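Long-range contacts in inulin fructotransferase (PDB 2INV), which splits inulin at its chain end by intramolecular fructosyl transfer, releasing difructose as a cyclic dianhydride, and is built as a right-handed parallel beta-helix: residues 15-20 / 60-65; 36-41 / 71-76; 66-71 / 112-117; 121-126 / 160-165; 144-149 / 179-184. All coordinates share one frame; numbering follows the deposited sequence.

Contact 1. Residues 15-20 / 60-65; sequences YDVTTW and IIIPPG
Asp16 and Val17 meet Pro63 and the isoleucines of 60-62 along two short parallel strands. Asp16 holds CG anti to its backbone N (chi1 172°), and this lays the carboxylate against the proline ring: Asp16 OD2 is 3.2 Å from Pro63 CG. The same carboxylate works along its own segment. Asp16 OD1 accepts the backbone N of Thr18 at 2.6 Å, nearly in line with the C-O bond, which closes an Asx turn. Thr18 OG1 donates to that oxygen as well, but from above the carboxylate plane. With an alanine at Asp16, Thr18 N and OG1 would both lose their acceptor, and the turn would probably be freer to open, with a gap where the carboxylate lay on Pro63. Val17 splits its two methyls between partners. With chi1 at -67°, Val17 CG1 crosses Ile60 at about a right angle, 3.6 Å from Ile60 CG2. Its other methyl, Val17 CG2, sits between backbone N and carbonyl carbon and reaches Pro63 CD at 3.8 Å. Thr18 closes the row tip to tip, its CG2 3.9 Å from Pro63 CG. Beneath these side chains the backbones pair in parallel register. Ile61 N donates to Tyr15 O at 2.8 Å, and Val17 N returns a bond to Ile61 O at 2.9 Å. The Tyr15 hydroxyl turns to Asp44 and Arg48 of helix 30-48, while Pro12 of a second subunit packs on Thr18. Strand 58-62 continues the pairing to 80-84, so 14-16 is the first strand of the stack, an arrangement characteristic of a right-handed parallel beta-helix.

Contact 2. Residues 36-41 / 71-76; sequences AVINDI and TQVVVD
Asn39 leaves its helix with CG anti to the carbonyl carbon and beside the backbone N (chi1 -81°), a torsion that turns its amide onto the backbone of 72-74. Val73 sets CG1 anti to its own N, which places that methyl between Asn39 and Ile38. The amide is gripped at both ends. Asn39 ND2 donates to Gln72 O at 2.9 Å, with an N-H...O angle of 171°. The acceptor lies in the plane of the Asn39 amide, although the donor stands above the carbonyl plane of Gln72 and misses its lone pairs. In return, Val74 N donates to Asn39 OD1 at 3.2 Å, arriving in the carbonyl plane on a lone pair. Van der Waals contacts flank the pair of bonds. Ile38 meets Val73 at about a right angle, CG2 of Ile38 being 3.8 Å from Val73 CG1. Thr71 CG2 lies 3.7 Å from Asn39 ND2, while the Thr71 hydroxyl is bonded to Asp33. The axes of helix 36-41 and strand 73-75 approach to 7.9 Å and run 29° apart. Val73 meanwhile bonds through its own N and O to Ala124 and Leu126 of strand 123-127, and its side chain also touches Phe125. The Asn39 amide therefore takes the Gln72 carbonyl and the Val74 N-H, much as a pairing strand would, at the N-terminal end of the beta-helix. Chemically, the two bonds together indicate the sense of the amide, oxygen to the Val74 N-H and nitrogen to the Gln72 carbonyl, since a flip would set donor against donor and acceptor against acceptor.

Contact 3. Residues 66-71 / 112-117; sequences DYDLHT and HIRVLT
Leu69, Leu116 and His112 bury most surface where strands 66-69 and 112-115 run parallel, their segment axes 4.6 Å apart. Leu69 CB rests 3.8 Å from Ile113 CG2, and its branch CD2 reaches Thr117 CG2 at 3.6 Å. Its backbone bonds this one segment, N giving to Arg114 O and O receiving Leu116 N. Leu116 sends CD1 between two neighbours: it touches Asp68 CG at 3.5 Å and makes a CH-pi contact over one face of the His70 ring, 4.2 Å from the centroid. A water donating to Leu116 O also meets His70 ND1. His112 O accepts Tyr67 N at 2.8 Å, and Arg114 CG lies over one face of its imidazole, toward the rim. Arg114 bends at chi2 and chi3 to run beside Asp68. Its NE donates to Asp68 OD1 at 3.2 Å, straight (173°) and in the guanidinium plane, a salt bridge, while NH1 bonds Gln107. A leucine in place of Arg114 would probably leave Asp68 without this cationic partner and Gln107 without that donor. On the Leu69 face, helix 30-48 packs through Ile34 on Tyr67 and Leu69; strand 135-146 pairs with the other edge of 111-115.

Contact 4. Residues 121-126 / 160-165; sequences APQAFL and GKTGIE
Phe125 and Ile164 mark the buried part of this contact, where both chains turn a corner in step. Phe125 CB packs 4.2 Å from Ile164 CG1, and the carbonyl of Gly163 does double duty beside them. Gly163 O accepts Phe125 N at 3.1 Å and lies at the edge of the phenylalanine ring, near its plane. The Ala124 methyl presses on that same oxygen, CB to Gly163 O being 3.3 Å. Ala124 N to Thr162 O and Glu165 N to Phe125 O carry the parallel pairing through the bend.

The face of Gln123 and Glu165 is more open, both being partly exposed, though Leu126 and Thr162 there are buried. Glu165 holds CG anti to its backbone N (chi1 165°) and extends, whereas Gln123 bends at chi2 (96°) to come over it. Gln123 NE2 donates to Glu165 OE1 at 2.7 Å, the oxygen lying in the amide plane but being met from above its own carboxylate plane, 59° out. Leu126 runs alongside the glutamate, with CD1 3.8 Å from Glu165 CG. Pairing slackens toward the start of the segments: Thr162 N to Pro122 O is a weak bond of 3.5 Å, and Pro122 CB merely touches exposed Gly160 at its O, 3.6 Å away.

Strand 123-127 lies between 73-75, bonded to Ala124 and Leu126, and 162-166, which pairs onward with 185-193. Leu145 of strand 135-146 covers Ala124, Phe125 and Ile164 from the interior.

Contact 5. Residues 144-149 / 179-184; sequences CLDGVG and GFVYLE
Tyr182 turns the edge of its ring to Gly149, whose N lies in the ring plane and whose CA is 3.4 Å from Tyr182 CD2. The ring also stacks with Phe150, and its hydroxyl bonds Asp96. The second aromatic, Phe180, runs side by side with Leu145, both pointing the same way: Leu145 CD1 meets Phe180 CE1 at 3.7 Å, approaching the ring obliquely. The carboxylate of Asp146 is the third flat group. Its OD1 takes Val148 N at 2.6 Å from above the carboxylate plane, 55° out of it, which makes an Asx turn, and the same oxygen is in a salt bridge with Arg92. Asp146 CB lies 3.6 Å from Val181 CG1, a methyl that occupies the crowded position between N and carbonyl carbon (chi1 62°).

Strands 144-146 and 179-181 run only 5° apart, a parallel pair from successive coils of the right-handed beta-helix. Leu145 N donates to Gly179 O, Val181 N to Leu145 O, and Gly147 N to Val181 O, each 2.8 Å and each nearly in line with its carbonyl. Leu145 is thus bonded at both N and O.

Beyond the strands both chains leave the sheet. Gly147 CA comes within 3.0 Å of Tyr182 O, and a side chain at this glycine would collide with that carbonyl. Leu183 wraps over the turn, CD1 set against Leu145 CB at 3.9 Å and CD2 against Gly147 CA. Leu145 also touches Ile113, Val115 and Ile164 of adjoining strands, and Lys161 NZ bonds Gly147 O.

How the contacts relate
Contacts 1 to 5 follow the first coils of the beta-helix, with neighbouring centres 10 to 14 Å apart. Contacts 1 and 2 alternate along the chain and join helix 30-48, with the strands before and after it, to the N-terminal end; Trp20 NE1 bonding Asp40 OD2 ties them. Contact 3, which shares Thr71 and also alternates with contact 2, opens after contact 1 has closed. Strand pairing then carries the stack onward: 73-75 with 123-127 links contacts 2 and 4, and 111-115 with 135-146 links contacts 3 and 5. Contacts 4 and 5 again alternate. Together they stack the first coils, from the end covered by helix 30-48 toward the later ones.

Contact 1. Residues 15-20 / 60-65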
# COMPACT_ATOMS: atom_id res chain seq x y z
N TYR A 15 6.71 1.50 28.39
CA TYR A 15 7.81 0.78 29.02
C TYR A 15 8.90 0.55 27.98
O TYR A 15 8.63 0.52 26.77
CB TYR A 15 7.38 -0.60 29.54
CG TYR A 15 6.17 -0.66 30.46
CD1 TYR A 15 4.88 -0.44 29.96
CD2 TYR A 15 6.30 -1.02 31.80
CE1 TYR A 15 3.76 -0.58 30.77
CE2 TYR A 15 5.17 -1.17 32.62
CZ TYR A 15 3.91 -0.94 32.10
OH TYR A 15 2.80 -1.08 32.90
N ASP A 16 10.13 0.38 28.45
CA ASP A 16 11.28 0.10 27.58
C ASP A 16 11.70 -1.25 28.16
O ASP A 16 11.97 -1.34 29.36
CB ASP A 16 12.38 1.13 27.84
CG ASP A 16 13.68 0.78 27.12
OD1 ASP A 16 14.15 -0.37 27.26
OD2 ASP A 16 14.25 1.66 26.42
N VAL A 17 11.75 -2.31 27.36
CA VAL A 17 12.11 -3.59 27.95
C VAL A 17 13.45 -3.62 28.69
O VAL A 17 13.60 -4.39 29.64
CB VAL A 17 12.08 -4.76 26.92
CG1 VAL A 17 10.65 -5.03 26.48
CG2 VAL A 17 12.97 -4.48 25.73
N THR A 18 14.41 -2.78 28.30
CA THR A 18 15.71 -2.79 28.97
C THR A 18 15.82 -2.13 30.36
O THR A 18 16.74 -2.43 31.11
CB THR A 18 16.82 -2.18 28.07
OG1 THR A 18 16.63 -0.76 27.98
CG2 THR A 18 16.76 -2.78 26.67
N THR A 19 14.89 -1.23 30.71
CA THR A 19 14.96 -0.54 32.01
C THR A 19 14.08 -1.15 33.09
O THR A 19 14.22 -0.83 34.27
CB THR A 19 14.48 0.91 31.91
OG1 THR A 19 13.15 0.94 31.37
CG2 THR A 19 15.40 1.73 31.04
N TRP A 20 13.18 -2.03 32.69
CA TRP A 20 12.24 -2.61 33.62
C TRP A 20 12.68 -3.87 34.36
O TRP A 20 12.83 -4.94 33.77
CB TRP A 20 10.94 -2.85 32.85
CG TRP A 20 9.92 -3.54 33.63
CD1 TRP A 20 9.80 -4.88 33.80
CD2 TRP A 20 8.88 -2.94 34.40
NE1 TRP A 20 8.74 -5.16 34.62
CE2 TRP A 20 8.16 -3.98 35.01
CE3 TRP A 20 8.50 -1.61 34.64
CZ2 TRP A 20 7.06 -3.75 35.83
CZ3 TRP A 20 7.40 -1.37 35.46
CH2 TRP A 20 6.70 -2.44 36.05
N ILE A 60 5.01 -1.09 24.77
CA ILE A 60 6.24 -1.73 25.21
C ILE A 60 7.23 -1.56 24.08
O ILE A 60 7.05 -2.08 22.98
CB ILE A 60 6.01 -3.23 25.51
CG1 ILE A 60 4.95 -3.38 26.61
CG2 ILE A 60 7.32 -3.88 25.93
CD1 ILE A 60 4.62 -4.82 26.95
N ILE A 61 8.28 -0.79 24.35
CA ILE A 61 9.32 -0.49 23.37
C ILE A 61 10.49 -1.46 23.47
O ILE A 61 10.98 -1.74 24.58
CB ILE A 61 9.88 0.94 23.60
CG1 ILE A 61 8.74 1.95 23.56
CG2 ILE A 61 10.95 1.25 22.59
CD1 ILE A 61 7.92 1.92 22.29
N ILE A 62 10.96 -1.97 22.33
CA ILE A 62 12.09 -2.89 22.36
C ILE A 62 13.30 -2.28 21.64
O ILE A 62 13.37 -2.29 20.41
CB ILE A 62 11.74 -4.24 21.72
CG1 ILE A 62 10.55 -4.86 22.46
CG2 ILE A 62 12.94 -5.19 21.81
CD1 ILE A 62 9.90 -6.03 21.74
N PRO A 63 14.23 -1.70 22.40
CA PRO A 63 15.47 -1.06 21.92
C PRO A 63 16.32 -1.94 21.00
O PRO A 63 16.21 -3.16 21.02
CB PRO A 63 16.20 -0.74 23.22
CG PRO A 63 15.09 -0.32 24.10
CD PRO A 63 13.99 -1.34 23.82
N PRO A 64 17.14 -1.32 20.14
CA PRO A 64 17.99 -2.11 19.25
C PRO A 64 18.79 -3.09 20.10
O PRO A 64 19.46 -2.69 21.04
CB PRO A 64 18.88 -1.06 18.59
CG PRO A 64 17.92 0.07 18.42
CD PRO A 64 17.13 0.10 19.72
N GLY A 65 18.75 -4.38 19.76
CA GLY A 65 19.51 -5.33 20.53
C GLY A 65 19.20 -6.80 20.34
O GLY A 65 18.26 -7.18 19.66

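Contact 2. Residues 36-41 / 71-76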
# COMPACT_ATOMS: atom_id res chain seq x y z
N ALA A 36 10.02 -13.25 29.93
CA ALA A 36 9.72 -13.06 31.34
C ALA A 36 9.46 -11.59 31.64
O ALA A 36 8.54 -11.25 32.39
CB ALA A 36 10.87 -13.58 32.20
N VAL A 37 10.28 -10.73 31.04
CA VAL A 37 10.19 -9.29 31.22
C VAL A 37 8.85 -8.74 30.74
O VAL A 37 8.19 -8.00 31.47
CB VAL A 37 11.31 -8.56 30.45
CG1 VAL A 37 11.21 -7.07 30.65
CG2 VAL A 37 12.66 -9.08 30.92
N ILE A 38 8.46 -9.09 29.53
CA ILE A 38 7.20 -8.60 28.98
C ILE A 38 6.02 -9.13 29.79
O ILE A 38 5.07 -8.39 30.04
CB ILE A 38 7.05 -8.97 27.50
CG1 ILE A 38 8.22 -8.37 26.71
CG2 ILE A 38 5.74 -8.43 26.96
CD1 ILE A 38 8.23 -8.72 25.24
N ASN A 39 6.07 -10.39 30.20
CA ASN A 39 4.96 -10.91 30.99
C ASN A 39 4.83 -10.11 32.29
O ASN A 39 3.71 -9.85 32.74
CB ASN A 39 5.13 -12.40 31.29
CG ASN A 39 4.70 -13.28 30.12
OD1 ASN A 39 3.73 -12.98 29.43
ND2 ASN A 39 5.42 -14.39 29.92
N ASP A 40 5.95 -9.70 32.88
CA ASP A 40 5.87 -8.92 34.12
C ASP A 40 5.34 -7.53 33.81
O ASP A 40 4.65 -6.94 34.64
CB ASP A 40 7.22 -8.81 34.82
CG ASP A 40 7.10 -8.27 36.24
OD1 ASP A 40 6.47 -8.93 37.09
OD2 ASP A 40 7.64 -7.18 36.52
N ILE A 41 5.65 -6.99 32.63
CA ILE A 41 5.14 -5.67 32.28
C ILE A 41 3.62 -5.75 32.11
O ILE A 41 2.89 -4.93 32.64
CB ILE A 41 5.76 -5.12 30.98
CG1 ILE A 41 7.21 -4.70 31.24
CG2 ILE A 41 4.96 -3.92 30.50
CD1 ILE A 41 8.01 -4.44 29.98
N THR A 71 10.64 -17.69 27.80
CA THR A 71 9.26 -17.75 28.28
C THR A 71 8.21 -17.12 27.36
O THR A 71 8.27 -15.94 27.02
CB THR A 71 9.13 -17.06 29.65
OG1 THR A 71 10.03 -17.66 30.58
CG2 THR A 71 7.71 -17.22 30.19
N GLN A 72 7.22 -17.93 26.99
CA GLN A 72 6.12 -17.50 26.11
C GLN A 72 5.33 -16.34 26.68
O GLN A 72 4.92 -16.37 27.85
CB GLN A 72 5.16 -18.68 25.85
CG GLN A 72 3.84 -18.28 25.18
CD GLN A 72 2.80 -19.38 25.23
OE1 GLN A 72 2.12 -19.57 26.24
NE2 GLN A 72 2.69 -20.12 24.13
N VAL A 73 5.11 -15.31 25.86
CA VAL A 73 4.37 -14.14 26.31
C VAL A 73 2.89 -14.26 25.98
O VAL A 73 2.51 -14.46 24.83
CB VAL A 73 4.86 -12.85 25.63
CG1 VAL A 73 4.02 -11.66 26.08
CG2 VAL A 73 6.32 -12.61 25.98
N VAL A 74 2.06 -14.14 27.01
CA VAL A 74 0.63 -14.22 26.82
C VAL A 74 0.08 -12.80 26.86
O VAL A 74 0.16 -12.11 27.88
CB VAL A 74 -0.01 -15.09 27.92
CG1 VAL A 74 -1.52 -15.02 27.84
CG2 VAL A 74 0.46 -16.53 27.74
N VAL A 75 -0.45 -12.37 25.73
CA VAL A 75 -1.00 -11.03 25.59
C VAL A 75 -2.50 -11.08 25.73
O VAL A 75 -3.21 -11.62 24.88
CB VAL A 75 -0.62 -10.41 24.24
CG1 VAL A 75 -1.22 -9.02 24.11
CG2 VAL A 75 0.90 -10.35 24.12
N ASP A 76 -3.00 -10.50 26.81
CA ASP A 76 -4.42 -10.49 27.08
C ASP A 76 -4.97 -9.10 27.38
O ASP A 76 -5.97 -8.97 28.07
CB ASP A 76 -4.74 -11.45 28.22
CG ASP A 76 -4.09 -11.05 29.52
OD1 ASP A 76 -3.04 -10.37 29.48
OD2 ASP A 76 -4.60 -11.44 30.58

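Contact 3. Residues 66-71 / 112-117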
# COMPACT_ATOMS: atom_id res chain seq x y z
N ASP A 66 20.04 -7.62 20.97
CA ASP A 66 19.91 -9.07 20.92
C ASP A 66 19.23 -9.53 22.21
O ASP A 66 19.79 -9.38 23.30
CB ASP A 66 21.29 -9.74 20.80
CG ASP A 66 21.95 -9.49 19.45
OD1 ASP A 66 21.22 -9.41 18.44
OD2 ASP A 66 23.19 -9.38 19.40
N TYR A 67 18.03 -10.10 22.09
CA TYR A 67 17.28 -10.57 23.25
C TYR A 67 16.81 -12.02 23.10
O TYR A 67 16.23 -12.38 22.07
CB TYR A 67 16.05 -9.69 23.47
CG TYR A 67 16.32 -8.20 23.44
CD1 TYR A 67 16.85 -7.55 24.55
CD2 TYR A 67 16.06 -7.46 22.30
CE1 TYR A 67 17.11 -6.18 24.52
CE2 TYR A 67 16.32 -6.09 22.25
CZ TYR A 67 16.84 -5.46 23.36
OH TYR A 67 17.10 -4.11 23.32
N ASP A 68 17.05 -12.83 24.12
CA ASP A 68 16.64 -14.24 24.14
C ASP A 68 15.25 -14.38 24.76
O ASP A 68 14.98 -13.81 25.82
CB ASP A 68 17.60 -15.08 24.98
CG ASP A 68 18.87 -15.47 24.24
OD1 ASP A 68 19.05 -15.05 23.07
OD2 ASP A 68 19.68 -16.22 24.82
N LEU A 69 14.38 -15.15 24.12
CA LEU A 69 13.05 -15.37 24.68
C LEU A 69 12.88 -16.85 25.00
O LEU A 69 12.79 -17.69 24.09
CB LEU A 69 11.95 -14.92 23.71
CG LEU A 69 10.52 -14.94 24.29
CD1 LEU A 69 9.73 -13.78 23.74
CD2 LEU A 69 9.83 -16.26 23.99
N HIS A 70 12.86 -17.17 26.29
CA HIS A 70 12.68 -18.54 26.72
C HIS A 70 11.22 -18.72 27.16
O HIS A 70 10.62 -19.76 26.89
CB HIS A 70 13.63 -18.85 27.89
CG HIS A 70 15.06 -19.09 27.48
ND1 HIS A 70 15.53 -20.32 27.07
CD2 HIS A 70 16.13 -18.25 27.46
CE1 HIS A 70 16.82 -20.23 26.81
NE2 HIS A 70 17.21 -18.99 27.04
N THR A 71 10.64 -17.69 27.80
CA THR A 71 9.26 -17.75 28.28
C THR A 71 8.21 -17.12 27.36
O THR A 71 8.27 -15.94 27.02
CB THR A 71 9.13 -17.06 29.65
OG1 THR A 71 10.03 -17.66 30.58
CG2 THR A 71 7.71 -17.22 30.19
N HIS A 112 15.96 -7.33 17.85
CA HIS A 112 16.11 -8.76 17.64
C HIS A 112 15.72 -9.68 18.80
O HIS A 112 16.38 -9.71 19.85
CB HIS A 112 17.57 -8.94 17.23
CG HIS A 112 17.99 -10.35 16.96
ND1 HIS A 112 17.24 -11.23 16.20
CD2 HIS A 112 19.14 -10.99 17.24
CE1 HIS A 112 17.92 -12.35 16.03
NE2 HIS A 112 19.08 -12.23 16.65
N ILE A 113 14.64 -10.44 18.61
CA ILE A 113 14.21 -11.38 19.63
C ILE A 113 14.43 -12.79 19.12
O ILE A 113 13.89 -13.19 18.09
CB ILE A 113 12.71 -11.25 19.98
CG1 ILE A 113 12.47 -9.96 20.77
CG2 ILE A 113 12.26 -12.46 20.79
CD1 ILE A 113 11.03 -9.75 21.16
N ARG A 114 15.27 -13.53 19.84
CA ARG A 114 15.54 -14.89 19.46
C ARG A 114 14.59 -15.75 20.25
O ARG A 114 14.60 -15.78 21.48
CB ARG A 114 16.99 -15.23 19.76
CG ARG A 114 17.93 -14.08 19.45
CD ARG A 114 19.25 -14.62 19.02
NE ARG A 114 19.73 -15.59 19.99
CZ ARG A 114 20.50 -16.62 19.71
NH1 ARG A 114 20.90 -16.82 18.48
NH2 ARG A 114 20.86 -17.45 20.67
N VAL A 115 13.72 -16.41 19.49
CA VAL A 115 12.69 -17.28 20.01
C VAL A 115 13.31 -18.62 20.38
O VAL A 115 13.70 -19.40 19.51
CB VAL A 115 11.60 -17.46 18.95
CG1 VAL A 115 10.49 -18.35 19.46
CG2 VAL A 115 11.05 -16.09 18.56
N LEU A 116 13.40 -18.88 21.68
CA LEU A 116 13.97 -20.13 22.18
C LEU A 116 12.90 -20.81 23.05
O LEU A 116 13.18 -21.26 24.16
CB LEU A 116 15.21 -19.82 23.02
CG LEU A 116 16.23 -18.94 22.30
CD1 LEU A 116 17.28 -18.46 23.28
CD2 LEU A 116 16.86 -19.73 21.16
N THR A 117 11.69 -20.87 22.52
CA THR A 117 10.58 -21.45 23.23
C THR A 117 10.60 -22.96 23.39
O THR A 117 11.15 -23.69 22.58
CB THR A 117 9.25 -21.05 22.57
OG1 THR A 117 9.32 -21.29 21.16
CG2 THR A 117 8.95 -19.58 22.82
O HOH W 1 14.00 -22.42 26.36

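Contact 4. Residues 121-126 / 160-165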
# COMPACT_ATOMS: atom_id res chain seq x y z
N ALA A 121 5.07 -24.45 25.05
CA ALA A 121 4.65 -23.06 24.82
C ALA A 121 5.41 -22.56 23.59
O ALA A 121 6.29 -21.71 23.69
CB ALA A 121 4.96 -22.20 26.04
N PRO A 122 5.09 -23.12 22.41
CA PRO A 122 5.69 -22.80 21.11
C PRO A 122 5.84 -21.32 20.76
O PRO A 122 6.93 -20.84 20.44
CB PRO A 122 4.74 -23.49 20.13
CG PRO A 122 4.40 -24.73 20.86
CD PRO A 122 4.15 -24.25 22.28
N GLN A 123 4.72 -20.62 20.83
CA GLN A 123 4.61 -19.21 20.47
C GLN A 123 5.35 -18.20 21.35
O GLN A 123 5.22 -18.21 22.57
CB GLN A 123 3.13 -18.84 20.39
CG GLN A 123 2.28 -19.93 19.73
CD GLN A 123 1.61 -20.86 20.73
OE1 GLN A 123 2.16 -21.17 21.79
NE2 GLN A 123 0.42 -21.33 20.37
N ALA A 124 6.11 -17.32 20.71
CA ALA A 124 6.84 -16.28 21.43
C ALA A 124 5.77 -15.39 22.03
O ALA A 124 5.83 -15.02 23.20
CB ALA A 124 7.72 -15.47 20.47
N PHE A 125 4.78 -15.07 21.21
CA PHE A 125 3.66 -14.26 21.63
C PHE A 125 2.35 -14.97 21.33
O PHE A 125 2.08 -15.37 20.20
CB PHE A 125 3.68 -12.90 20.92
CG PHE A 125 4.85 -12.04 21.32
CD1 PHE A 125 6.05 -12.10 20.62
CD2 PHE A 125 4.77 -11.22 22.44
CE1 PHE A 125 7.15 -11.34 21.03
CE2 PHE A 125 5.85 -10.47 22.85
CZ PHE A 125 7.05 -10.53 22.14
N LEU A 126 1.55 -15.14 22.38
CA LEU A 126 0.26 -15.79 22.24
C LEU A 126 -0.79 -14.83 22.76
O LEU A 126 -0.87 -14.57 23.97
CB LEU A 126 0.22 -17.10 23.01
CG LEU A 126 -1.10 -17.89 22.92
CD1 LEU A 126 -1.46 -18.17 21.47
CD2 LEU A 126 -0.94 -19.19 23.69
N GLY A 160 9.42 -26.25 15.30
CA GLY A 160 8.34 -26.14 16.26
C GLY A 160 8.11 -24.80 16.94
O GLY A 160 7.37 -24.74 17.93
N LYS A 161 8.71 -23.73 16.43
CA LYS A 161 8.51 -22.42 17.05
C LYS A 161 7.54 -21.55 16.27
O LYS A 161 7.42 -21.67 15.05
CB LYS A 161 9.84 -21.68 17.15
CG LYS A 161 10.87 -22.36 18.04
CD LYS A 161 12.26 -21.87 17.69
CE LYS A 161 13.32 -22.53 18.56
NZ LYS A 161 14.63 -21.83 18.44
N THR A 162 6.82 -20.68 16.96
CA THR A 162 5.91 -19.76 16.30
C THR A 162 6.21 -18.36 16.82
O THR A 162 6.53 -18.18 18.00
CB THR A 162 4.43 -20.09 16.57
OG1 THR A 162 4.11 -21.38 16.03
CG2 THR A 162 3.54 -19.05 15.88
N GLY A 163 6.12 -17.37 15.94
CA GLY A 163 6.43 -16.00 16.31
C GLY A 163 5.31 -15.27 17.03
O GLY A 163 5.45 -14.89 18.19
N ILE A 164 4.21 -15.03 16.32
CA ILE A 164 3.07 -14.34 16.89
C ILE A 164 1.82 -15.12 16.54
O ILE A 164 1.56 -15.40 15.36
CB ILE A 164 2.92 -12.92 16.32
CG1 ILE A 164 4.09 -12.05 16.78
CG2 ILE A 164 1.60 -12.30 16.76
CD1 ILE A 164 4.13 -10.67 16.13
N GLU A 165 1.04 -15.50 17.54
CA GLU A 165 -0.18 -16.24 17.28
C GLU A 165 -1.37 -15.67 18.02
O GLU A 165 -1.35 -15.52 19.25
CB GLU A 165 -0.02 -17.72 17.63
CG GLU A 165 -1.34 -18.45 17.71
CD GLU A 165 -1.21 -19.95 17.53
OE1 GLU A 165 -0.13 -20.50 17.81
OE2 GLU A 165 -2.21 -20.56 17.09

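Contact 5. Residues 144-149 / 179-184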
# COMPACT_ATOMS: atom_id res chain seq x y z
N CYS A 144 12.05 -7.68 15.39
CA CYS A 144 12.43 -8.94 14.77
C CYS A 144 12.28 -10.23 15.57
O CYS A 144 12.74 -10.33 16.70
CB CYS A 144 13.89 -8.80 14.31
SG CYS A 144 14.61 -10.24 13.50
N LEU A 145 11.63 -11.22 14.95
CA LEU A 145 11.42 -12.54 15.55
C LEU A 145 12.23 -13.56 14.76
O LEU A 145 11.92 -13.84 13.59
CB LEU A 145 9.93 -12.91 15.56
CG LEU A 145 9.10 -12.22 16.65
CD1 LEU A 145 7.63 -12.53 16.43
CD2 LEU A 145 9.56 -12.71 18.02
N ASP A 146 13.24 -14.13 15.41
CA ASP A 146 14.15 -15.08 14.79
C ASP A 146 14.15 -16.45 15.49
O ASP A 146 14.39 -16.55 16.70
CB ASP A 146 15.54 -14.41 14.78
CG ASP A 146 16.68 -15.34 14.46
OD1 ASP A 146 16.46 -16.41 13.86
OD2 ASP A 146 17.82 -14.99 14.81
N GLY A 147 13.85 -17.49 14.71
CA GLY A 147 13.80 -18.85 15.23
C GLY A 147 15.15 -19.50 15.39
O GLY A 147 15.26 -20.67 15.79
N VAL A 148 16.19 -18.74 15.06
CA VAL A 148 17.57 -19.20 15.17
C VAL A 148 18.05 -20.30 14.23
O VAL A 148 19.08 -20.16 13.58
CB VAL A 148 17.86 -19.62 16.63
CG1 VAL A 148 19.32 -20.01 16.77
CG2 VAL A 148 17.52 -18.47 17.57
N GLY A 149 17.31 -21.41 14.15
CA GLY A 149 17.74 -22.49 13.28
C GLY A 149 16.71 -23.57 13.04
O GLY A 149 15.69 -23.65 13.73
N GLY A 179 9.75 -8.19 11.11
CA GLY A 179 10.76 -9.04 10.50
C GLY A 179 10.63 -10.40 11.14
O GLY A 179 10.82 -10.55 12.36
N PHE A 180 10.27 -11.40 10.34
CA PHE A 180 10.12 -12.76 10.83
C PHE A 180 11.14 -13.60 10.09
O PHE A 180 11.21 -13.54 8.86
CB PHE A 180 8.72 -13.31 10.51
CG PHE A 180 7.61 -12.62 11.24
CD1 PHE A 180 7.15 -13.09 12.47
CD2 PHE A 180 6.97 -11.53 10.67
CE1 PHE A 180 6.08 -12.49 13.11
CE2 PHE A 180 5.90 -10.92 11.30
CZ PHE A 180 5.44 -11.40 12.52
N VAL A 181 11.92 -14.39 10.81
CA VAL A 181 12.91 -15.22 10.15
C VAL A 181 13.20 -16.53 10.88
O VAL A 181 13.30 -16.56 12.11
CB VAL A 181 14.21 -14.42 9.91
CG1 VAL A 181 14.82 -13.99 11.23
CG2 VAL A 181 15.19 -15.25 9.11
N TYR A 182 13.31 -17.60 10.10
CA TYR A 182 13.59 -18.95 10.59
C TYR A 182 12.64 -19.49 11.67
O TYR A 182 13.08 -20.09 12.64
CB TYR A 182 15.06 -19.02 11.05
CG TYR A 182 16.00 -19.71 10.07
CD1 TYR A 182 15.95 -19.45 8.70
CD2 TYR A 182 16.95 -20.62 10.52
CE1 TYR A 182 16.82 -20.08 7.79
CE2 TYR A 182 17.84 -21.26 9.63
CZ TYR A 182 17.76 -20.98 8.27
OH TYR A 182 18.62 -21.62 7.41
N LEU A 183 11.34 -19.29 11.46
CA LEU A 183 10.30 -19.75 12.38
C LEU A 183 9.42 -20.77 11.66
O LEU A 183 9.04 -20.53 10.51
CB LEU A 183 9.41 -18.58 12.82
CG LEU A 183 10.02 -17.55 13.76
CD1 LEU A 183 9.13 -16.32 13.81
CD2 LEU A 183 10.18 -18.16 15.14
N GLU A 184 9.04 -21.86 12.33
CA GLU A 184 8.20 -22.81 11.62
C GLU A 184 6.89 -22.13 11.22
O GLU A 184 6.35 -22.40 10.15
CB GLU A 184 7.91 -24.06 12.44
CG GLU A 184 7.43 -25.16 11.51
CD GLU A 184 7.33 -26.53 12.13
OE1 GLU A 184 8.22 -26.90 12.93
OE2 GLU A 184 6.37 -27.26 11.80